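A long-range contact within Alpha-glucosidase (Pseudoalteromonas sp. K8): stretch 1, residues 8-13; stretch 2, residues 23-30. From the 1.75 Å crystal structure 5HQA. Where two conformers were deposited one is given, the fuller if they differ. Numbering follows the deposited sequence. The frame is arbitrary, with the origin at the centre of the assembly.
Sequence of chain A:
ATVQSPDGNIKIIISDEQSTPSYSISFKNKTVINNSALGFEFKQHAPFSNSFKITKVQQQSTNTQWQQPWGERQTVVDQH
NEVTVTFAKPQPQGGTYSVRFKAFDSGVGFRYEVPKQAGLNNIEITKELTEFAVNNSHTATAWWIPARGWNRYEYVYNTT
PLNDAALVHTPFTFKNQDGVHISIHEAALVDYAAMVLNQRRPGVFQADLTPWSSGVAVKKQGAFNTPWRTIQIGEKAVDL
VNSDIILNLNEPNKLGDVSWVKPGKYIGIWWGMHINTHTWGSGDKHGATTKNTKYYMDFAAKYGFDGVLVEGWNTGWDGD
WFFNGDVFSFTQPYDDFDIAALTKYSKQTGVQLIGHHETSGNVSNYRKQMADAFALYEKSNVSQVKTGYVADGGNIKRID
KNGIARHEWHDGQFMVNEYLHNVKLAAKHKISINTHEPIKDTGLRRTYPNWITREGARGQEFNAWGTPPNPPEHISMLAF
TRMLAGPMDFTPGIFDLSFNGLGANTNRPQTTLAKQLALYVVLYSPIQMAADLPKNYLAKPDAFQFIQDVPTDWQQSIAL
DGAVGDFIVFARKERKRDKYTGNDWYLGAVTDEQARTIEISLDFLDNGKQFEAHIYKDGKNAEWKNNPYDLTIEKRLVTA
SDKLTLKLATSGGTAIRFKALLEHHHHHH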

ATOM      1  N   GLY A   8      -7.244  19.305  20.648  1.00 16.82           N
ATOM      2  CA  GLY A   8      -7.200  18.916  22.047  1.00 16.43           C
ATOM      3  C   GLY A   8      -7.673  17.509  22.356  1.00 17.74           C
ATOM      4  O   GLY A   8      -7.519  17.068  23.499  1.00 17.18           O
ATOM      5  N   ASN A   9      -8.234  16.780  21.383  1.00 13.92           N
ATOM      6  CA  ASN A   9      -8.829  15.484  21.700  1.00 15.89           C
ATOM      7  C   ASN A   9      -7.794  14.394  21.939  1.00 15.03           C
ATOM      8  O   ASN A   9      -8.057  13.467  22.717  1.00 14.69           O
ATOM      9  CB  ASN A   9      -9.787  15.057  20.597  1.00 15.10           C
ATOM     10  CG  ASN A   9     -11.070  15.854  20.622  1.00 22.15           C
ATOM     11  OD1 ASN A   9     -11.540  16.247  21.689  1.00 23.88           O
ATOM     12  ND2 ASN A   9     -11.631  16.117  19.450  1.00 27.05           N
ATOM     13  N   ILE A  10      -6.632  14.468  21.296  1.00 13.38           N
ATOM     14  CA  ILE A  10      -5.553  13.508  21.524  1.00 13.43           C
ATOM     15  C   ILE A  10      -4.512  14.163  22.418  1.00 16.14           C
ATOM     16  O   ILE A  10      -4.030  15.267  22.123  1.00 14.74           O
ATOM     17  CB  ILE A  10      -4.923  13.036  20.202  1.00 12.71           C
ATOM     18  CG1 ILE A  10      -5.959  12.275  19.366  1.00 13.31           C
ATOM     19  CG2 ILE A  10      -3.702  12.150  20.485  1.00 11.40           C
ATOM     20  CD1 ILE A  10      -5.471  11.892  17.980  1.00 13.67           C
ATOM     21  N   LYS A  11      -4.174  13.498  23.513  1.00 12.96           N
ATOM     22  CA  LYS A  11      -3.226  14.040  24.477  1.00 13.25           C
ATOM     23  C   LYS A  11      -2.172  12.978  24.753  1.00 15.20           C
ATOM     24  O   LYS A  11      -2.513  11.849  25.119  1.00 13.99           O
ATOM     25  CB  LYS A  11      -3.933  14.458  25.768  1.00 13.48           C
ATOM     26  CG  LYS A  11      -5.024  15.527  25.573  1.00 15.28           C
ATOM     27  CD  LYS A  11      -5.587  16.005  26.919  1.00 16.64           C
ATOM     28  CE  LYS A  11      -6.740  16.993  26.735  1.00 18.80           C
ATOM     29  NZ  LYS A  11      -7.928  16.354  26.081  1.00 19.75           N
ATOM     30  N   ILE A  12      -0.901  13.334  24.584  0.57 13.39           N
ATOM     31  CA  ILE A  12       0.212  12.419  24.821  0.57 12.74           C
ATOM     32  C   ILE A  12       0.988  12.918  26.028  0.57 12.50           C
ATOM     33  O   ILE A  12       1.411  14.080  26.058  0.57 12.60           O
ATOM     34  CB  ILE A  12       1.139  12.306  23.598  0.57 13.36           C
ATOM     35  CG1 ILE A  12       0.355  11.913  22.344  0.57 13.40           C
ATOM     36  CG2 ILE A  12       2.260  11.302  23.877  0.57 13.17           C
ATOM     37  CD1 ILE A  12       0.043  13.082  21.424  0.57 12.31           C
ATOM     38  N   ILE A  13       1.184  12.045  27.014  1.00 12.20           N
ATOM     39  CA  ILE A  13       1.977  12.353  28.199  1.00 14.46           C
ATOM     40  C   ILE A  13       3.253  11.533  28.119  1.00 15.61           C
ATOM     41  O   ILE A  13       3.199  10.300  28.027  1.00 13.54           O
ATOM     42  CB  ILE A  13       1.230  12.055  29.504  1.00 17.60           C
ATOM     43  CG1 ILE A  13      -0.020  12.922  29.622  1.00 21.70           C
ATOM     44  CG2 ILE A  13       2.144  12.317  30.695  1.00 17.29           C
ATOM     45  CD1 ILE A  13      -0.869  12.545  30.811  1.00 23.80           C
ATOM     46  N   TYR A  23       5.513   6.709  27.375  1.00 11.84           N
ATOM     47  CA  TYR A  23       4.464   7.618  26.944  1.00 11.36           C
ATOM     48  C   TYR A  23       3.118   6.922  27.112  1.00 13.81           C
ATOM     49  O   TYR A  23       3.032   5.694  27.181  1.00 12.32           O
ATOM     50  CB  TYR A  23       4.664   8.079  25.482  1.00 11.61           C
ATOM     51  CG  TYR A  23       4.323   7.000  24.488  1.00 11.28           C
ATOM     52  CD1 TYR A  23       5.226   5.980  24.206  1.00 11.59           C
ATOM     53  CD2 TYR A  23       3.084   6.976  23.862  1.00 10.24           C
ATOM     54  CE1 TYR A  23       4.903   4.964  23.315  1.00 10.24           C
ATOM     55  CE2 TYR A  23       2.752   5.971  22.974  1.00  9.89           C
ATOM     56  CZ  TYR A  23       3.664   4.972  22.703  1.00 11.13           C
ATOM     57  OH  TYR A  23       3.323   3.976  21.823  1.00 11.07           O
ATOM     58  N   SER A  24       2.065   7.732  27.202  1.00 12.63           N
ATOM     59  CA  SER A  24       0.691   7.246  27.189  1.00 14.00           C
ATOM     60  C   SER A  24      -0.154   8.235  26.400  1.00 15.40           C
ATOM     61  O   SER A  24       0.245   9.380  26.181  1.00 13.84           O
ATOM     62  CB  SER A  24       0.133   7.063  28.612  1.00 13.07           C
ATOM     63  OG  SER A  24       0.045   8.313  29.273  1.00 19.17           O
ATOM     64  N   ILE A  25      -1.322   7.786  25.946  1.00 11.01           N
ATOM     65  CA  ILE A  25      -2.164   8.607  25.081  1.00 11.08           C
ATOM     66  C   ILE A  25      -3.610   8.479  25.528  1.00 15.88           C
ATOM     67  O   ILE A  25      -4.102   7.367  25.749  1.00 14.54           O
ATOM     68  CB  ILE A  25      -2.043   8.196  23.600  1.00 11.81           C
ATOM     69  CG1 ILE A  25      -0.578   8.240  23.136  1.00 12.16           C
ATOM     70  CG2 ILE A  25      -2.942   9.085  22.721  1.00 10.81           C
ATOM     71  CD1 ILE A  25      -0.395   7.795  21.708  1.00 11.85           C
ATOM     72  N   SER A  26      -4.295   9.609  25.647  1.00 12.68           N
ATOM     73  CA  SER A  26      -5.735   9.620  25.848  1.00 12.54           C
ATOM     74  C   SER A  26      -6.436  10.204  24.627  1.00 14.19           C
ATOM     75  O   SER A  26      -5.873  11.017  23.886  1.00 13.41           O
ATOM     76  CB  SER A  26      -6.120  10.424  27.090  1.00 14.12           C
ATOM     77  OG  SER A  26      -5.834  11.797  26.900  1.00 15.49           O
ATOM     78  N   PHE A  27      -7.677   9.771  24.421  1.00 12.35           N
ATOM     79  CA  PHE A  27      -8.526  10.289  23.358  1.00 12.22           C
ATOM     80  C   PHE A  27      -9.819  10.731  24.017  1.00 17.75           C
ATOM     81  O   PHE A  27     -10.487   9.922  24.673  1.00 12.92           O
ATOM     82  CB  PHE A  27      -8.784   9.230  22.281  1.00 12.03           C
ATOM     83  CG  PHE A  27      -9.598   9.731  21.110  1.00 15.20           C
ATOM     84  CD1 PHE A  27      -9.161  10.811  20.353  1.00 16.16           C
ATOM     85  CD2 PHE A  27     -10.789   9.108  20.753  1.00 15.78           C
ATOM     86  CE1 PHE A  27      -9.902  11.275  19.267  1.00 15.48           C
ATOM     87  CE2 PHE A  27     -11.535   9.564  19.659  1.00 16.29           C
ATOM     88  CZ  PHE A  27     -11.089  10.644  18.917  1.00 16.19           C
ATOM     89  N   LYS A  28     -10.153  12.016  23.871  1.00 14.73           N
ATOM     90  CA  LYS A  28     -11.314  12.594  24.545  1.00 15.58           C
ATOM     91  C   LYS A  28     -11.292  12.264  26.035  1.00 17.82           C
ATOM     92  O   LYS A  28     -12.306  11.894  26.632  1.00 16.41           O
ATOM     93  CB  LYS A  28     -12.607  12.128  23.886  1.00 16.84           C
ATOM     94  CG  LYS A  28     -12.686  12.533  22.430  1.00 20.19           C
ATOM     95  CD  LYS A  28     -13.905  11.950  21.781  1.00 29.04           C
ATOM     96  CE  LYS A  28     -14.247  12.703  20.525  1.00 38.32           C
ATOM     97  NZ  LYS A  28     -15.652  12.404  20.170  1.00 47.24           N
ATOM     98  N   ASN A  29     -10.100  12.361  26.625  1.00 14.01           N
ATOM     99  CA  ASN A  29      -9.868  12.226  28.057  1.00 16.21           C
ATOM    100  C   ASN A  29     -10.134  10.822  28.579  1.00 16.41           C
ATOM    101  O   ASN A  29     -10.384  10.649  29.772  1.00 19.93           O
ATOM    102  CB  ASN A  29     -10.681  13.261  28.854  1.00 18.69           C
ATOM    103  CG  ASN A  29     -10.216  14.681  28.584  1.00 23.98           C
ATOM    104  OD1 ASN A  29      -9.015  14.942  28.477  1.00 21.61           O
ATOM    105  ND2 ASN A  29     -11.162  15.598  28.435  1.00 29.25           N
ATOM    106  N   LYS A  30     -10.079   9.814  27.718  1.00 14.61           N
ATOM    107  CA  LYS A  30     -10.040   8.419  28.138  1.00 16.51           C
ATOM    108  C   LYS A  30      -8.732   7.819  27.652  1.00 13.53           C
ATOM    109  O   LYS A  30      -8.404   7.932  26.467  1.00 13.98           O
ATOM    110  CB  LYS A  30     -11.225   7.624  27.573  1.00 16.54           C
ATOM    111  CG  LYS A  30     -12.585   8.180  27.950  1.00 21.03           C
ATOM    112  CD  LYS A  30     -13.690   7.458  27.197  1.00 29.42           C
ATOM    113  CE  LYS A  30     -14.775   6.972  28.143  1.00 40.79           C
ATOM    114  NZ  LYS A  30     -16.130   6.994  27.512  1.00 45.79           N
TER
HETATM  115  O   HOH W   1      -7.580  13.362  25.456  1.00 13.71           O
HETATM  116  O   HOH W   2      -3.013  11.572  28.175  1.00 34.23           O
HETATM  117  O   HOH W   3       2.943   8.865  30.396  1.00 28.66           O

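The two stretches form an antiparallel two-stranded β contact, held by a backbone ladder, with buried apolar side chains on one face and a mostly polar, hydrated face on the other, where Ile-13 is the apolar exception. Strand axes 10-13 and 23-27 approach to 4.7 Å and are antiparallel, with their N-to-C directions at 161°. Two pairs bond reciprocally: Lys-11 N to Ser-26 O (3.0 Å) and Ser-26 N to Lys-11 O (2.9 Å), then Ile-13 N to Ser-24 O and Ser-24 N to Ile-13 O (both 2.9 Å), with N-H...O angles of 152-165°. Beyond the strand, Lys-28 N donates to Asn-9 O (2.8 Å), extending the ladder into the type I' turn. At the non-hydrogen-bonded pairs the CA atoms come closer, and CA-H...O contacts fill in, such as Ile-12 CA to Ser-24 O at 3.3 Å.

Alternation puts Ile-10, Ile-12, Ile-25 and Phe-27 on one face, all buried. Ile-10 CG1 meets the Phe-27 ring edge at CD1 (3.7 Å), while Ile-12 CG1 lies 3.9 Å from Ile-25 CG1. These contacts are van der Waals packing between hydrocarbon groups, and their burial keeps apolar surface from water.

On the face of Lys-11 and Ser-26, Lys-11 NZ donates to Asn-29 OD1 (3.0 Å) and to Gly-8 O (2.7 Å), tying the turn to the start of stretch 1. Water 1 joins this network, accepting from Lys-11 NZ (3.1 Å) and Asn-29 N (3.0 Å) and donating to Asn-9 O (2.8 Å).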